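Local coordinates for protein peroxiredoxin (Clostridioides difficile, PDB 6TSB) that probably reduces peroxides through one domain and hydrolyses chitin through another, the family 18 glycosyl hydrolase domain that makes up this chain, at residues 215-220 / 230-235; 268-273 / 277-282; 286-291 / 297-302. All coordinates share one frame; numbering follows the deposited sequence.

Contact 1. Residues 215-220 / 230-235; sequences GPNGRK and LSLPGY
Two backbone carbonyls grip the ammonium of Lys220: NZ donates to Ser231 O across the contact at 3.1 Å, and Asp229 O, just before residues 230-235, takes a second bond. The lysine approaches Ser231 from above the carbonyl plane, with NZ 66° out of it and not on a lone pair. Several bends bring the chain to that place. CG sits beside the backbone N (chi1 -47°), and bends at the next three torsions carry the methylenes alongside the Leu230 carbonyl before NZ arrives. Packing is close at the base of the chain, where Lys220 CB lies 3.1 Å from Leu230 O.

Next to the charge the contact turns apolar: one methyl of Leu232, CD2, touches both Lys220 and Asn217; it is 4.1 Å from Lys220 CG and 3.6 Å from Asn217 O. The Asn217 side chain passes obliquely over the same methyl, with OD1 at 3.8 Å from Leu232 CD2. Asn217 is presented by a short 3-10 turn, tied by Gly218 N to Gly215 O, and an inverse gamma turn centred on Arg219 then delivers Lys220.

Leu230 also pairs through its backbone with His221, while Arg219 packs on Phe304 of the second subunit. A lysine that fastens backbone carbonyls thus ties together two parts of one irregular excursion, the long loop between barrel strand 201-204 and helix 237-246 of the TIM barrel.

Contact 2. Residues 268-273 / 277-282; sequences ITRTYD and RDYINK
Tyr279 and Arg270 meet across a strand-to-helix turn of the family 18 barrel domain, in which strand 268-271, paired with strand 254-264, runs directly into the short helix 272-278. The phenol comes in crosswise to the arginine, ring and guanidinium planes 70° apart, and Arg270 NE reaches Tyr279 OH at 3.0 Å. This bond is weak, bent to 127° at the hydrogen, and Arg270 CG also lies against the phenol, nearest to Tyr279 OH. A straighter bond helps hold the guanidinium: NH1 donates to Thr269 O at 3.0 Å, nearly within the guanidinium plane, while Ile268 CD1 lies over one face toward its rim.

Asp273 contributes through its backbone. Its carbonyl looks along the helix to the next turn, where Arg277 CB lies 3.6 Å from Asp273 O, whereas its carboxylate turns away to Gln338 N of the second subunit. Thr271, at the N-cap, caps Glu274 N with its hydroxyl. The ring of Tyr279 also meets Tyr285 of the second subunit.

Tyr272 makes a second, smaller contact, with Ile280. With CG anti to the backbone N (chi1 -178°), the ring points its hydroxyl end toward Ile280, whose CD1 methyl lies 4.1 Å from Tyr272 OH.

Contact 3. Residues 286-291 / 297-302; sequences EYRFDN and YLVKDG
The Tyr297 ring carries Arg288 CB on one face, offset toward the rim and 3.4 Å from the ring centroid, a CH-pi contact; at the ring edge, in its plane, lie Phe289 C and Asp290 N. The ring of Phe304, on the next strand, also meets Tyr297 with its plane nearly parallel. Beside this pair the Arg288 guanidinium has Val299 CG2 over the centre of one face, 3.5 Å from CZ.

These groups belong to a beta hairpin, strands 286-290 and 295-300, whose short axes are inclined at 132° in a twisted antiparallel pair. Glu286 faces Val299, and Arg288 faces Tyr297, as hydrogen-bonded pairs; the first is closed by Glu286 N to Val299 O at 2.8 Å, almost straight at 174°. Between them Tyr287 and Leu298 form a non-hydrogen-bonded pair. Their side chains take the other face of the sheet, Leu298 CD2 lying 4.3 Å from Tyr287 CD2, and Tyr287 OH bonds to Asp310.

Tyr297 leans over its partner because CG stands between the backbone N and the carbonyl carbon (chi1 70°). The hairpin, with strand 303-307 beside it, comes in the chain after strand 254-264 and before strand 328-332, a place consistent with the insertion of many family 18 chitinases. At its far end Asp290 is bonded to Ser228 and His221 of the second subunit. There a water bridges the strands, donating to Phe289 O at 3.2 Å and lying 3.0 Å from Tyr297 OH.

Contact 3 is the most regular and the only buried one of the three; contacts 1 and 2 are partly buried. The centres of contacts 1 and 2 lie about 17 Å from the centre of the chain, that of contact 3 about 27 Å out, in the hairpin region beyond the barrel. Contact 1 joins two parts of an irregular loop by a lysine and backbone carbonyls, contact 2 sets a weak phenol-arginine bond beside a helix, and contact 3 relies on a regular ladder of backbone bonds. Contacts 2 and 3 follow one another and touch at Asn281 and Glu286. Contacts 1 and 3, about 19 Å apart at their nearest atoms within one chain, come together between subunits.

Contact 1. Residues 215-220 / 230-235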
loop_
_atom_site.group_PDB
_atom_site.type_symbol
_atom_site.label_atom_id
_atom_site.label_comp_id
_atom_site.label_asym_id
_atom_site.label_seq_id
_atom_site.Cartn_x
_atom_site.Cartn_y
_atom_site.Cartn_z
ATOM N N GLY A 215 -5.283 -2.554 27.008
ATOM C CA GLY A 215 -4.780 -1.169 27.113
ATOM C C GLY A 215 -3.595 -0.938 26.176
ATOM O O GLY A 215 -3.577 -1.481 25.075
ATOM N N PRO A 216 -2.547 -0.180 26.583
ATOM C CA PRO A 216 -1.501 0.242 25.645
ATOM C C PRO A 216 -0.856 -0.971 24.963
ATOM O O PRO A 216 -0.885 -1.026 23.757
ATOM C CB PRO A 216 -0.489 1.030 26.498
ATOM C CG PRO A 216 -0.778 0.597 27.929
ATOM C CD PRO A 216 -2.254 0.239 27.964
ATOM N N ASN A 217 -0.368 -1.935 25.750
ATOM C CA ASN A 217 0.409 -3.106 25.255
ATOM C C ASN A 217 -0.495 -4.077 24.469
ATOM O O ASN A 217 0.046 -5.022 23.862
ATOM C CB ASN A 217 1.177 -3.797 26.389
ATOM C CG ASN A 217 2.658 -3.473 26.381
ATOM O OD1 ASN A 217 3.208 -3.017 25.376
ATOM N ND2 ASN A 217 3.320 -3.730 27.497
ATOM N N GLY A 218 -1.811 -3.853 24.452
ATOM C CA GLY A 218 -2.752 -4.602 23.598
ATOM C C GLY A 218 -2.658 -4.205 22.130
ATOM O O GLY A 218 -2.941 -5.068 21.268
ATOM N N ARG A 219 -2.319 -2.942 21.844
ATOM C CA ARG A 219 -2.381 -2.343 20.479
ATOM C C ARG A 219 -1.017 -2.494 19.794
ATOM O O ARG A 219 -0.475 -1.489 19.294
ATOM C CB ARG A 219 -2.805 -0.873 20.545
ATOM C CG ARG A 219 -4.267 -0.649 20.907
ATOM C CD ARG A 219 -4.586 0.825 21.079
ATOM N NE ARG A 219 -4.244 1.284 22.424
ATOM C CZ ARG A 219 -5.046 1.962 23.241
ATOM N NH1 ARG A 219 -4.623 2.307 24.447
ATOM N NH2 ARG A 219 -6.260 2.310 22.851
ATOM N N LYS A 220 -0.487 -3.714 19.774
ATOM C CA LYS A 220 0.812 -4.042 19.144
ATOM C C LYS A 220 0.545 -5.139 18.108
ATOM O O LYS A 220 -0.628 -5.574 18.024
ATOM C CB LYS A 220 1.812 -4.487 20.214
ATOM C CG LYS A 220 1.901 -3.619 21.466
ATOM C CD LYS A 220 2.376 -2.199 21.226
ATOM C CE LYS A 220 3.434 -1.739 22.210
ATOM N NZ LYS A 220 4.794 -1.920 21.651
ATOM N N LEU A 230 6.250 -1.333 17.506
ATOM C CA LEU A 230 4.819 -1.720 17.594
ATOM C C LEU A 230 4.666 -3.208 17.943
ATOM O O LEU A 230 3.553 -3.723 17.810
ATOM C CB LEU A 230 4.176 -1.374 16.250
ATOM C CG LEU A 230 4.202 0.114 15.904
ATOM C CD1 LEU A 230 3.768 0.345 14.459
ATOM C CD2 LEU A 230 3.337 0.903 16.886
ATOM N N SER A 231 5.733 -3.874 18.387
ATOM C CA SER A 231 5.674 -5.276 18.875
ATOM C C SER A 231 5.972 -5.308 20.374
ATOM O O SER A 231 6.610 -4.351 20.880
ATOM C CB SER A 231 6.613 -6.164 18.126
ATOM O OG SER A 231 7.848 -5.519 17.953
ATOM N N LEU A 232 5.511 -6.364 21.043
ATOM C CA LEU A 232 5.826 -6.651 22.468
ATOM C C LEU A 232 7.327 -6.874 22.620
ATOM O O LEU A 232 7.905 -7.624 21.837
ATOM C CB LEU A 232 5.037 -7.887 22.903
ATOM C CG LEU A 232 3.535 -7.666 23.050
ATOM C CD1 LEU A 232 2.840 -8.958 23.450
ATOM C CD2 LEU A 232 3.252 -6.560 24.060
ATOM N N PRO A 233 8.011 -6.235 23.604
ATOM C CA PRO A 233 9.416 -6.553 23.861
ATOM C C PRO A 233 9.538 -8.069 24.117
ATOM O O PRO A 233 8.794 -8.595 24.969
ATOM C CB PRO A 233 9.830 -5.671 25.058
ATOM C CG PRO A 233 8.532 -5.072 25.599
ATOM C CD PRO A 233 7.487 -5.193 24.505
ATOM N N GLY A 234 10.395 -8.740 23.329
ATOM C CA GLY A 234 10.638 -10.199 23.387
ATOM C C GLY A 234 10.015 -10.967 22.222
ATOM O O GLY A 234 10.727 -11.779 21.590
ATOM N N TYR A 235 8.727 -10.729 21.943
ATOM C CA TYR A 235 7.894 -11.548 21.023
ATOM C C TYR A 235 8.127 -11.133 19.569
ATOM O O TYR A 235 7.831 -9.992 19.180
ATOM C CB TYR A 235 6.415 -11.463 21.405
ATOM C CG TYR A 235 6.090 -12.173 22.692
ATOM C CD1 TYR A 235 6.277 -11.555 23.920
ATOM C CD2 TYR A 235 5.621 -13.477 22.682
ATOM C CE1 TYR A 235 5.988 -12.210 25.104
ATOM C CE2 TYR A 235 5.329 -14.146 23.857
ATOM C CZ TYR A 235 5.518 -13.511 25.072
ATOM O OH TYR A 235 5.236 -14.174 26.229
#

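Contact 2. Residues 268-273 / 277-282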
loop_
_atom_site.group_PDB
_atom_site.type_symbol
_atom_site.label_atom_id
_atom_site.label_comp_id
_atom_site.label_asym_id
_atom_site.label_seq_id
_atom_site.Cartn_x
_atom_site.Cartn_y
_atom_site.Cartn_z
ATOM N N ILE A 268 -10.487 -8.449 20.885
ATOM C CA ILE A 268 -11.155 -8.474 19.551
ATOM C C ILE A 268 -10.323 -9.310 18.562
ATOM O O ILE A 268 -9.090 -9.177 18.535
ATOM C CB ILE A 268 -11.437 -7.029 19.076
ATOM C CG1 ILE A 268 -10.374 -6.494 18.120
ATOM C CG2 ILE A 268 -11.631 -6.072 20.247
ATOM C CD1 ILE A 268 -10.558 -6.930 16.682
ATOM N N THR A 269 -10.982 -10.167 17.786
ATOM C CA THR A 269 -10.397 -10.892 16.633
ATOM C C THR A 269 -11.365 -10.793 15.458
ATOM O O THR A 269 -12.576 -10.655 15.682
ATOM C CB THR A 269 -10.094 -12.367 16.938
ATOM O OG1 THR A 269 -11.311 -13.102 17.074
ATOM C CG2 THR A 269 -9.262 -12.557 18.184
ATOM N N ARG A 270 -10.840 -10.866 14.243
ATOM C CA ARG A 270 -11.654 -10.848 13.010
ATOM C C ARG A 270 -11.025 -11.837 12.035
ATOM O O ARG A 270 -9.803 -11.884 11.964
ATOM C CB ARG A 270 -11.729 -9.422 12.453
ATOM C CG ARG A 270 -12.412 -8.410 13.369
ATOM C CD ARG A 270 -13.904 -8.631 13.571
ATOM N NE ARG A 270 -14.561 -7.511 14.242
ATOM C CZ ARG A 270 -14.807 -7.413 15.553
ATOM N NH1 ARG A 270 -14.441 -8.356 16.407
ATOM N NH2 ARG A 270 -15.414 -6.336 16.011
ATOM N N THR A 271 -11.845 -12.612 11.343
ATOM C CA THR A 271 -11.415 -13.501 10.246
ATOM C C THR A 271 -10.954 -12.632 9.070
ATOM O O THR A 271 -11.457 -11.488 8.934
ATOM C CB THR A 271 -12.566 -14.424 9.842
ATOM O OG1 THR A 271 -13.584 -13.571 9.307
ATOM C CG2 THR A 271 -13.077 -15.255 11.004
ATOM N N TYR A 272 -10.065 -13.141 8.216
ATOM C CA TYR A 272 -9.675 -12.392 7.005
ATOM C C TYR A 272 -10.953 -11.995 6.250
ATOM O O TYR A 272 -11.093 -10.815 5.930
ATOM C CB TYR A 272 -8.717 -13.173 6.117
ATOM C CG TYR A 272 -8.301 -12.370 4.922
ATOM C CD1 TYR A 272 -7.724 -11.117 5.085
ATOM C CD2 TYR A 272 -8.505 -12.840 3.637
ATOM C CE1 TYR A 272 -7.336 -10.354 3.994
ATOM C CE2 TYR A 272 -8.095 -12.102 2.535
ATOM C CZ TYR A 272 -7.513 -10.851 2.710
ATOM O OH TYR A 272 -7.107 -10.119 1.621
ATOM N N ASP A 273 -11.868 -12.940 6.028
ATOM C CA ASP A 273 -13.199 -12.692 5.410
ATOM C C ASP A 273 -13.863 -11.450 6.032
ATOM O O ASP A 273 -14.326 -10.605 5.238
ATOM C CB ASP A 273 -14.020 -13.982 5.423
ATOM C CG ASP A 273 -13.382 -14.989 4.479
ATOM O OD1 ASP A 273 -12.436 -14.555 3.757
ATOM O OD2 ASP A 273 -13.797 -16.196 4.483
ATOM N N ARG A 277 -14.410 -7.479 4.326
ATOM C CA ARG A 277 -15.796 -6.960 4.195
ATOM C C ARG A 277 -15.918 -5.620 4.930
ATOM O O ARG A 277 -16.496 -4.703 4.346
ATOM C CB ARG A 277 -16.809 -7.996 4.696
ATOM C CG ARG A 277 -18.091 -8.058 3.874
ATOM C CD ARG A 277 -19.320 -8.447 4.682
ATOM N NE ARG A 277 -19.114 -9.668 5.456
ATOM C CZ ARG A 277 -19.195 -9.775 6.787
ATOM N NH1 ARG A 277 -19.500 -8.729 7.538
ATOM N NH2 ARG A 277 -18.970 -10.942 7.369
ATOM N N ASP A 278 -15.383 -5.495 6.147
ATOM C CA ASP A 278 -15.665 -4.344 7.054
ATOM C C ASP A 278 -14.429 -3.470 7.348
ATOM O O ASP A 278 -14.545 -2.628 8.268
ATOM C CB ASP A 278 -16.250 -4.843 8.380
ATOM C CG ASP A 278 -17.405 -5.814 8.191
ATOM O OD1 ASP A 278 -17.855 -5.970 7.026
ATOM O OD2 ASP A 278 -17.840 -6.414 9.207
ATOM N N TYR A 279 -13.290 -3.628 6.652
ATOM C CA TYR A 279 -12.012 -2.987 7.076
ATOM C C TYR A 279 -11.136 -2.478 5.911
ATOM O O TYR A 279 -10.587 -1.391 6.143
ATOM C CB TYR A 279 -11.235 -3.922 8.009
ATOM C CG TYR A 279 -11.885 -4.175 9.349
ATOM C CD1 TYR A 279 -12.869 -5.144 9.503
ATOM C CD2 TYR A 279 -11.499 -3.467 10.479
ATOM C CE1 TYR A 279 -13.455 -5.406 10.738
ATOM C CE2 TYR A 279 -12.074 -3.714 11.721
ATOM C CZ TYR A 279 -13.062 -4.682 11.853
ATOM O OH TYR A 279 -13.631 -4.920 13.073
ATOM N N ILE A 280 -10.983 -3.153 4.752
ATOM C CA ILE A 280 -9.822 -2.854 3.850
ATOM C C ILE A 280 -10.216 -2.314 2.454
ATOM O O ILE A 280 -9.626 -1.260 2.058
ATOM C CB ILE A 280 -8.818 -4.029 3.823
ATOM C CG1 ILE A 280 -9.254 -5.227 2.972
ATOM C CG2 ILE A 280 -8.478 -4.454 5.251
ATOM C CD1 ILE A 280 -8.198 -6.333 2.910
ATOM N N ASN A 281 -11.124 -2.944 1.700
ATOM C CA ASN A 281 -11.344 -2.547 0.277
ATOM C C ASN A 281 -12.666 -1.780 0.141
ATOM O O ASN A 281 -13.726 -2.440 0.213
ATOM C CB ASN A 281 -11.282 -3.747 -0.673
ATOM C CG ASN A 281 -9.874 -4.272 -0.868
ATOM O OD1 ASN A 281 -8.936 -3.494 -1.022
ATOM N ND2 ASN A 281 -9.711 -5.586 -0.862
ATOM N N LYS A 282 -12.591 -0.454 -0.086
ATOM C CA LYS A 282 -13.753 0.480 -0.154
ATOM C C LYS A 282 -14.528 0.279 -1.459
ATOM O O LYS A 282 -13.906 0.426 -2.519
ATOM C CB LYS A 282 -13.338 1.955 -0.064
ATOM C CG LYS A 282 -14.388 2.949 -0.565
ATOM C CD LYS A 282 -15.758 2.855 0.130
ATOM C CE LYS A 282 -16.133 4.055 0.983
ATOM N NZ LYS A 282 -15.004 4.542 1.815
#

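Contact 3. Residues 286-291 / 297-302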
loop_
_atom_site.group_PDB
_atom_site.type_symbol
_atom_site.label_atom_id
_atom_site.label_comp_id
_atom_site.label_asym_id
_atom_site.label_seq_id
_atom_site.Cartn_x
_atom_site.Cartn_y
_atom_site.Cartn_z
ATOM N N GLU A 286 -9.991 -1.665 -5.535
ATOM C CA GLU A 286 -8.704 -2.206 -5.042
ATOM C C GLU A 286 -7.586 -1.236 -5.441
ATOM O O GLU A 286 -7.566 -0.790 -6.610
ATOM C CB GLU A 286 -8.529 -3.629 -5.576
ATOM C CG GLU A 286 -7.838 -4.561 -4.594
ATOM C CD GLU A 286 -8.442 -5.947 -4.464
ATOM O OE1 GLU A 286 -9.548 -6.185 -5.002
ATOM O OE2 GLU A 286 -7.804 -6.782 -3.806
ATOM N N TYR A 287 -6.715 -0.909 -4.486
ATOM C CA TYR A 287 -5.530 -0.030 -4.650
ATOM C C TYR A 287 -4.401 -0.831 -5.317
ATOM O O TYR A 287 -4.055 -1.921 -4.809
ATOM C CB TYR A 287 -5.120 0.522 -3.286
ATOM C CG TYR A 287 -3.917 1.422 -3.306
ATOM C CD1 TYR A 287 -2.636 0.892 -3.341
ATOM C CD2 TYR A 287 -4.052 2.803 -3.281
ATOM C CE1 TYR A 287 -1.518 1.711 -3.326
ATOM C CE2 TYR A 287 -2.943 3.639 -3.288
ATOM C CZ TYR A 287 -1.668 3.091 -3.309
ATOM O OH TYR A 287 -0.558 3.891 -3.309
ATOM N N ARG A 288 -3.870 -0.315 -6.435
ATOM C CA ARG A 288 -2.718 -0.882 -7.194
ATOM C C ARG A 288 -1.658 0.210 -7.405
ATOM O O ARG A 288 -1.993 1.420 -7.301
ATOM C CB ARG A 288 -3.180 -1.436 -8.547
ATOM C CG ARG A 288 -4.181 -2.578 -8.469
ATOM C CD ARG A 288 -3.509 -3.899 -8.161
ATOM N NE ARG A 288 -4.474 -4.902 -7.727
ATOM C CZ ARG A 288 -5.060 -5.806 -8.511
ATOM N NH1 ARG A 288 -4.793 -5.854 -9.807
ATOM N NH2 ARG A 288 -5.926 -6.657 -7.986
ATOM N N PHE A 289 -0.420 -0.192 -7.693
ATOM C CA PHE A 289 0.738 0.723 -7.910
ATOM C C PHE A 289 1.597 0.238 -9.096
ATOM O O PHE A 289 2.026 -0.956 -9.177
ATOM C CB PHE A 289 1.555 0.930 -6.623
ATOM C CG PHE A 289 2.294 2.242 -6.587
ATOM C CD1 PHE A 289 3.497 2.389 -7.255
ATOM C CD2 PHE A 289 1.752 3.342 -5.947
ATOM C CE1 PHE A 289 4.160 3.603 -7.254
ATOM C CE2 PHE A 289 2.407 4.564 -5.949
ATOM C CZ PHE A 289 3.609 4.693 -6.605
ATOM N N ASP A 290 1.851 1.168 -10.019
ATOM C CA ASP A 290 2.825 1.016 -11.126
ATOM C C ASP A 290 4.154 1.567 -10.614
ATOM O O ASP A 290 4.258 2.787 -10.450
ATOM C CB ASP A 290 2.288 1.701 -12.379
ATOM C CG ASP A 290 2.940 1.260 -13.670
ATOM O OD1 ASP A 290 4.134 0.849 -13.620
ATOM O OD2 ASP A 290 2.239 1.331 -14.720
ATOM N N ASN A 291 5.105 0.677 -10.312
ATOM C CA ASN A 291 6.449 1.016 -9.755
ATOM C C ASN A 291 7.417 1.490 -10.851
ATOM O O ASN A 291 8.422 2.166 -10.488
ATOM C CB ASN A 291 7.021 -0.169 -8.973
ATOM C CG ASN A 291 6.424 -0.207 -7.588
ATOM O OD1 ASN A 291 5.575 -1.044 -7.295
ATOM N ND2 ASN A 291 6.800 0.761 -6.773
ATOM N N TYR A 297 -3.015 3.761 -8.813
ATOM C CA TYR A 297 -4.248 3.571 -9.609
ATOM C C TYR A 297 -5.179 2.618 -8.858
ATOM O O TYR A 297 -4.752 2.040 -7.847
ATOM C CB TYR A 297 -3.891 3.103 -11.023
ATOM C CG TYR A 297 -3.344 1.703 -11.196
ATOM C CD1 TYR A 297 -2.055 1.355 -10.805
ATOM C CD2 TYR A 297 -4.103 0.734 -11.843
ATOM C CE1 TYR A 297 -1.557 0.071 -11.018
ATOM C CE2 TYR A 297 -3.624 -0.549 -12.061
ATOM C CZ TYR A 297 -2.343 -0.887 -11.653
ATOM O OH TYR A 297 -1.901 -2.167 -11.890
ATOM N N LEU A 298 -6.411 2.481 -9.345
ATOM C CA LEU A 298 -7.451 1.593 -8.772
ATOM C C LEU A 298 -7.965 0.627 -9.848
ATOM O O LEU A 298 -8.135 1.062 -11.020
ATOM C CB LEU A 298 -8.606 2.436 -8.227
ATOM C CG LEU A 298 -8.227 3.541 -7.244
ATOM C CD1 LEU A 298 -9.461 4.052 -6.515
ATOM C CD2 LEU A 298 -7.177 3.078 -6.253
ATOM N N VAL A 299 -8.217 -0.624 -9.442
ATOM C CA VAL A 299 -8.918 -1.651 -10.266
ATOM C C VAL A 299 -10.249 -2.000 -9.583
ATOM O O VAL A 299 -10.358 -1.837 -8.346
ATOM C CB VAL A 299 -8.051 -2.906 -10.509
ATOM C CG1 VAL A 299 -6.818 -2.587 -11.349
ATOM C CG2 VAL A 299 -7.654 -3.594 -9.211
ATOM N N LYS A 300 -11.225 -2.416 -10.390
ATOM C CA LYS A 300 -12.511 -3.009 -9.937
ATOM C C LYS A 300 -13.084 -3.850 -11.082
ATOM O O LYS A 300 -13.245 -3.277 -12.194
ATOM C CB LYS A 300 -13.501 -1.924 -9.507
ATOM C CG LYS A 300 -14.527 -2.393 -8.488
ATOM C CD LYS A 300 -15.778 -1.559 -8.476
ATOM C CE LYS A 300 -16.782 -2.037 -7.449
ATOM N NZ LYS A 300 -17.785 -0.985 -7.160
ATOM N N ASP A 301 -13.351 -5.139 -10.806
ATOM C CA ASP A 301 -13.940 -6.152 -11.733
ATOM C C ASP A 301 -12.971 -6.432 -12.898
ATOM O O ASP A 301 -13.431 -6.432 -14.078
ATOM C CB ASP A 301 -15.347 -5.734 -12.183
ATOM C CG ASP A 301 -16.377 -5.831 -11.068
ATOM O OD1 ASP A 301 -16.111 -5.307 -9.962
ATOM O OD2 ASP A 301 -17.426 -6.456 -11.301
ATOM N N GLY A 302 -11.690 -6.677 -12.565
ATOM C CA GLY A 302 -10.590 -7.004 -13.496
ATOM C C GLY A 302 -9.869 -5.760 -13.990
ATOM O O GLY A 302 -8.615 -5.808 -14.080
HETATM O O HOH W 1 1.095 -2.307 -11.905
#